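Local coordinates for protein N-acyl-D-glutamate deacylase (Bordetella bronchiseptica, PDB 3GIP) that hydrolyses the amide bond of N-acyl-D-glutamates, releasing the acyl group, as a zinc-containing member of the amidohydrolase superfamily, at residues L234-H248 and N266-D280. Sequence-based numbering, arbitrary orientation.
With ZN (zinc ion), chain F.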
loop_
_atom_site.group_PDB
_atom_site.type_symbol
_atom_site.label_atom_id
_atom_site.label_comp_id
_atom_site.label_asym_id
_atom_site.label_seq_id
_atom_site.Cartn_x
_atom_site.Cartn_y
_atom_site.Cartn_z
ATOM N N LEU A 234 5.425 -15.457 -10.649
ATOM C CA LEU A 234 6.875 -15.627 -10.642
ATOM C C LEU A 234 7.322 -16.065 -12.035
ATOM O O LEU A 234 8.393 -15.680 -12.501
ATOM C CB LEU A 234 7.307 -16.667 -9.603
ATOM C CG LEU A 234 7.204 -16.230 -8.139
ATOM C CD1 LEU A 234 7.731 -17.344 -7.246
ATOM C CD2 LEU A 234 8.004 -14.952 -7.916
ATOM N N ALA A 235 6.487 -16.859 -12.699
ATOM C CA ALA A 235 6.798 -17.334 -14.044
ATOM C C ALA A 235 6.898 -16.140 -14.984
ATOM O O ALA A 235 7.743 -16.107 -15.879
ATOM C CB ALA A 235 5.719 -18.294 -14.524
ATOM N N ILE A 236 6.027 -15.159 -14.780
ATOM C CA ILE A 236 6.037 -13.953 -15.598
ATOM C C ILE A 236 7.335 -13.195 -15.345
ATOM O O ILE A 236 7.955 -12.679 -16.271
ATOM C CB ILE A 236 4.839 -13.042 -15.252
ATOM C CG1 ILE A 236 3.535 -13.733 -15.658
ATOM C CG2 ILE A 236 4.980 -11.695 -15.946
ATOM C CD1 ILE A 236 2.293 -13.024 -15.179
ATOM N N GLY A 237 7.745 -13.135 -14.082
ATOM C CA GLY A 237 8.971 -12.437 -13.742
ATOM C C GLY A 237 10.216 -13.130 -14.264
ATOM O O GLY A 237 11.139 -12.474 -14.740
ATOM N N ARG A 238 10.247 -14.455 -14.176
ATOM C CA ARG A 238 11.400 -15.216 -14.643
ATOM C C ARG A 238 11.537 -15.152 -16.159
ATOM O O ARG A 238 12.648 -15.102 -16.691
ATOM C CB ARG A 238 11.288 -16.676 -14.193
ATOM C CG ARG A 238 11.333 -16.856 -12.681
ATOM C CD ARG A 238 11.251 -18.318 -12.271
ATOM N NE ARG A 238 10.095 -18.983 -12.859
ATOM C CZ ARG A 238 9.172 -19.646 -12.168
ATOM N NH1 ARG A 238 9.258 -19.741 -10.846
ATOM N NH2 ARG A 238 8.161 -20.218 -12.805
ATOM N N GLY A 239 10.405 -15.144 -16.853
ATOM C CA GLY A 239 10.440 -15.096 -18.302
ATOM C C GLY A 239 10.755 -13.732 -18.883
ATOM O O GLY A 239 11.416 -13.636 -19.915
ATOM N N THR A 240 10.296 -12.672 -18.222
ATOM C CA THR A 240 10.520 -11.313 -18.715
ATOM C C THR A 240 11.597 -10.534 -17.974
ATOM O O THR A 240 12.101 -9.530 -18.481
ATOM C CB THR A 240 9.230 -10.478 -18.639
ATOM O OG1 THR A 240 8.865 -10.296 -17.265
ATOM C CG2 THR A 240 8.097 -11.179 -19.368
ATOM N N GLY A 241 11.945 -10.987 -16.774
ATOM C CA GLY A 241 12.948 -10.292 -15.985
ATOM C C GLY A 241 12.360 -9.081 -15.276
ATOM O O GLY A 241 13.083 -8.274 -14.689
ATOM N N CYS A 242 11.039 -8.953 -15.325
ATOM C CA CYS A 242 10.361 -7.827 -14.696
ATOM C C CYS A 242 10.346 -7.924 -13.173
ATOM O O CYS A 242 9.927 -8.941 -12.613
ATOM C CB CYS A 242 8.920 -7.736 -15.209
ATOM S SG CYS A 242 8.059 -6.217 -14.746
ATOM N N ALA A 243 10.807 -6.867 -12.507
ATOM C CA ALA A 243 10.808 -6.828 -11.047
ATOM C C ALA A 243 9.362 -7.080 -10.620
ATOM O O ALA A 243 8.429 -6.516 -11.195
ATOM C CB ALA A 243 11.288 -5.472 -10.555
ATOM N N THR A 244 9.181 -7.910 -9.595
ATOM C CA THR A 244 7.846 -8.289 -9.147
ATOM C C THR A 244 7.607 -8.111 -7.655
ATOM O O THR A 244 8.510 -8.309 -6.846
ATOM C CB THR A 244 7.596 -9.773 -9.495
ATOM O OG1 THR A 244 7.767 -9.964 -10.905
ATOM C CG2 THR A 244 6.200 -10.211 -9.086
ATOM N N VAL A 245 6.380 -7.736 -7.303
ATOM C CA VAL A 245 5.991 -7.577 -5.906
ATOM C C VAL A 245 4.695 -8.348 -5.686
ATOM O O VAL A 245 3.724 -8.159 -6.418
ATOM C CB VAL A 245 5.742 -6.099 -5.528
ATOM C CG1 VAL A 245 5.205 -6.014 -4.107
ATOM C CG2 VAL A 245 7.032 -5.301 -5.639
ATOM N N VAL A 246 4.690 -9.240 -4.699
ATOM C CA VAL A 246 3.492 -10.004 -4.377
ATOM C C VAL A 246 2.771 -9.216 -3.287
ATOM O O VAL A 246 3.229 -9.151 -2.148
ATOM C CB VAL A 246 3.831 -11.413 -3.840
ATOM C CG1 VAL A 246 2.541 -12.164 -3.524
ATOM C CG2 VAL A 246 4.658 -12.180 -4.869
ATOM N N SER A 247 1.651 -8.602 -3.656
ATOM C CA SER A 247 0.868 -7.786 -2.736
ATOM C C SER A 247 0.201 -8.559 -1.608
ATOM O O SER A 247 -0.218 -9.703 -1.785
ATOM C CB SER A 247 -0.210 -7.025 -3.510
ATOM O OG SER A 247 0.373 -6.153 -4.465
ATOM N N HIS A 248 0.098 -7.897 -0.456
ATOM C CA HIS A 248 -0.538 -8.450 0.738
ATOM C C HIS A 248 -0.541 -9.972 0.752
ATOM O O HIS A 248 -1.594 -10.612 0.749
ATOM C CB HIS A 248 -1.974 -7.898 0.880
ATOM C CG HIS A 248 -2.780 -7.904 -0.390
ATOM N ND1 HIS A 248 -2.959 -9.030 -1.162
ATOM C CD2 HIS A 248 -3.522 -6.931 -0.973
ATOM C CE1 HIS A 248 -3.776 -8.756 -2.162
ATOM N NE2 HIS A 248 -4.135 -7.488 -2.070
ATOM N N ASN A 266 9.360 -20.609 -3.103
ATOM C CA ASN A 266 9.304 -20.379 -4.543
ATOM C C ASN A 266 9.854 -18.987 -4.829
ATOM O O ASN A 266 10.626 -18.784 -5.770
ATOM C CB ASN A 266 7.857 -20.492 -5.024
ATOM C CG ASN A 266 7.753 -20.725 -6.516
ATOM O OD1 ASN A 266 8.761 -20.788 -7.219
ATOM N ND2 ASN A 266 6.526 -20.858 -7.007
ATOM N N ILE A 267 9.455 -18.029 -4.002
ATOM C CA ILE A 267 9.922 -16.656 -4.135
ATOM C C ILE A 267 11.442 -16.636 -3.987
ATOM O O ILE A 267 12.142 -15.966 -4.745
ATOM C CB ILE A 267 9.260 -15.765 -3.063
ATOM C CG1 ILE A 267 7.794 -15.533 -3.446
ATOM C CG2 ILE A 267 10.016 -14.453 -2.909
ATOM C CD1 ILE A 267 6.977 -14.796 -2.403
ATOM N N ASP A 268 11.955 -17.386 -3.016
ATOM C CA ASP A 268 13.395 -17.446 -2.803
ATOM C C ASP A 268 14.114 -18.040 -4.008
ATOM O O ASP A 268 15.182 -17.564 -4.388
ATOM C CB ASP A 268 13.719 -18.261 -1.547
ATOM C CG ASP A 268 13.429 -17.496 -0.269
ATOM O OD1 ASP A 268 13.240 -16.262 -0.339
ATOM O OD2 ASP A 268 13.409 -18.123 0.811
ATOM N N ARG A 269 13.537 -19.073 -4.616
ATOM C CA ARG A 269 14.166 -19.683 -5.783
ATOM C C ARG A 269 14.247 -18.676 -6.924
ATOM O O ARG A 269 15.226 -18.648 -7.672
ATOM C CB ARG A 269 13.391 -20.924 -6.238
ATOM C CG ARG A 269 13.528 -22.122 -5.303
ATOM C CD ARG A 269 13.051 -23.413 -5.967
ATOM N NE ARG A 269 11.601 -23.468 -6.147
ATOM C CZ ARG A 269 10.730 -23.704 -5.169
ATOM N NH1 ARG A 269 11.157 -23.908 -3.930
ATOM N NH2 ARG A 269 9.430 -23.742 -5.431
ATOM N N ALA A 270 13.220 -17.842 -7.047
ATOM C CA ALA A 270 13.185 -16.837 -8.104
ATOM C C ALA A 270 14.214 -15.730 -7.895
ATOM O O ALA A 270 14.893 -15.323 -8.840
ATOM C CB ALA A 270 11.789 -16.232 -8.205
ATOM N N ARG A 271 14.338 -15.239 -6.664
ATOM C CA ARG A 271 15.289 -14.166 -6.401
ATOM C C ARG A 271 16.730 -14.662 -6.410
ATOM O O ARG A 271 17.654 -13.888 -6.652
ATOM C CB ARG A 271 14.944 -13.437 -5.085
ATOM C CG ARG A 271 15.097 -14.216 -3.788
ATOM C CD ARG A 271 14.237 -13.556 -2.700
ATOM N NE ARG A 271 14.522 -14.045 -1.350
ATOM C CZ ARG A 271 15.466 -13.550 -0.556
ATOM N NH1 ARG A 271 16.226 -12.539 -0.969
ATOM N NH2 ARG A 271 15.647 -14.064 0.658
ATOM N N GLU A 272 16.918 -15.954 -6.159
ATOM C CA GLU A 272 18.252 -16.547 -6.189
ATOM C C GLU A 272 18.714 -16.552 -7.642
ATOM O O GLU A 272 19.906 -16.420 -7.930
ATOM C CB GLU A 272 18.212 -17.985 -5.661
ATOM C CG GLU A 272 18.133 -18.097 -4.148
ATOM C CD GLU A 272 17.736 -19.486 -3.684
ATOM O OE1 GLU A 272 17.898 -20.453 -4.461
ATOM O OE2 GLU A 272 17.268 -19.615 -2.535
ATOM N N GLN A 273 17.751 -16.696 -8.550
ATOM C CA GLN A 273 18.014 -16.731 -9.986
ATOM C C GLN A 273 18.228 -15.347 -10.592
ATOM O O GLN A 273 18.500 -15.228 -11.787
ATOM C CB GLN A 273 16.859 -17.426 -10.712
ATOM C CG GLN A 273 16.656 -18.881 -10.324
ATOM C CD GLN A 273 15.402 -19.478 -10.942
ATOM O OE1 GLN A 273 14.285 -19.041 -10.655
ATOM N NE2 GLN A 273 15.582 -20.477 -11.798
ATOM N N GLY A 274 18.093 -14.303 -9.779
ATOM C CA GLY A 274 18.303 -12.958 -10.283
ATOM C C GLY A 274 17.063 -12.111 -10.504
ATOM O O GLY A 274 17.174 -10.931 -10.835
ATOM N N VAL A 275 15.882 -12.700 -10.340
ATOM C CA VAL A 275 14.647 -11.946 -10.521
ATOM C C VAL A 275 14.437 -11.108 -9.270
ATOM O O VAL A 275 14.588 -11.613 -8.159
ATOM C CB VAL A 275 13.428 -12.880 -10.690
ATOM C CG1 VAL A 275 12.169 -12.052 -10.921
ATOM C CG2 VAL A 275 13.659 -13.837 -11.845
ATOM N N GLU A 276 14.116 -9.829 -9.439
ATOM C CA GLU A 276 13.882 -8.982 -8.278
ATOM C C GLU A 276 12.464 -9.230 -7.803
ATOM O O GLU A 276 11.504 -8.844 -8.465
ATOM C CB GLU A 276 14.059 -7.499 -8.618
ATOM C CG GLU A 276 15.501 -7.085 -8.857
ATOM C CD GLU A 276 15.687 -5.577 -8.836
ATOM O OE1 GLU A 276 16.825 -5.117 -9.061
ATOM O OE2 GLU A 276 14.699 -4.851 -8.590
ATOM N N VAL A 277 12.330 -9.893 -6.660
ATOM C CA VAL A 277 11.012 -10.176 -6.121
ATOM C C VAL A 277 10.914 -9.726 -4.673
ATOM O O VAL A 277 11.824 -9.952 -3.873
ATOM C CB VAL A 277 10.676 -11.688 -6.203
ATOM C CG1 VAL A 277 11.662 -12.490 -5.377
ATOM C CG2 VAL A 277 9.249 -11.931 -5.728
ATOM N N ALA A 278 9.815 -9.058 -4.353
ATOM C CA ALA A 278 9.571 -8.594 -2.997
ATOM C C ALA A 278 8.103 -8.841 -2.688
ATOM O O ALA A 278 7.362 -9.355 -3.525
ATOM C CB ALA A 278 9.906 -7.110 -2.869
ATOM N N LEU A 279 7.681 -8.491 -1.480
ATOM C CA LEU A 279 6.294 -8.684 -1.089
ATOM C C LEU A 279 5.957 -7.728 0.039
ATOM O O LEU A 279 6.818 -6.991 0.520
ATOM C CB LEU A 279 6.064 -10.127 -0.617
ATOM C CG LEU A 279 6.859 -10.595 0.613
ATOM C CD1 LEU A 279 6.109 -11.733 1.291
ATOM C CD2 LEU A 279 8.256 -11.049 0.223
ATOM N N ASP A 280 4.696 -7.728 0.448
ATOM C CA ASP A 280 4.284 -6.880 1.551
ATOM C C ASP A 280 3.087 -7.479 2.265
ATOM O O ASP A 280 2.376 -8.329 1.717
ATOM C CB ASP A 280 3.986 -5.443 1.069
ATOM C CG ASP A 280 2.973 -5.386 -0.068
ATOM O OD1 ASP A 280 1.766 -5.602 0.174
ATOM O OD2 ASP A 280 3.392 -5.116 -1.217
HETATM ZN ZN ZN F . -5.521 -6.566 -3.361
HETATM O O HOH W 1 11.026 -19.766 -8.603
HETATM O O HOH W 2 14.008 -8.219 -11.867
HETATM O O HOH W 3 1.781 -4.375 -3.029
#
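Thr244 N donates to Glu276 O at 2.7 Å in a nearly straight bond (172° at the hydrogen), and Thr244 O in turn accepts from Ala278 N, at 2.9 Å. Val246 N then reaches Ala278 O, so the residues of 243-246 and 277-280 pair in parallel register. Asp280 N makes a weak bond to Val246 O, 3.3 Å long, and a side chain takes over. With chi1 at 54°, between its own N and carbonyl carbon, Asp280 turns its carboxylate back toward the neighbouring strand and the loop after it, where OD1 receives His248 N at 2.9 Å from above the carboxylate plane. The other oxygen, OD2, is joined to Ser247 OG through a water.

Next along, His248 NE2 binds the zinc ion at 2.1 Å, beside Cys95 and His218. At the opposite strand ends, a water links Gly241 O to Glu276 N.

Outside the strands, Leu234, on helix 226-240, fills the angle between helix 260-272 and strand 277-281: CD2 packs on Ala270 CB and Val277 CG2, while CD1 lies against the amide of Asn266, 3.5 Å from CG. Val275 CG2 rests on Arg238, whose NH1 shares a water with Asn266 OD1; Glu231 makes a salt bridge to Arg238 NH2 and accepts a hydrogen bond from Asn266 ND2.

Strand 243-246, helix 260-272 and strand 277-281 form a beta-alpha-beta unit of the amidohydrolase TIM barrel, with the preceding helix, 226-240, packed alongside; segments 234-240 and 266-272 run nearly parallel, 7° apart. The chemistry runs from apolar packing of the helices on each other and on the strands to a carboxylate that bonds the backbone N of the zinc ligand His248, consistent with a second-shell role.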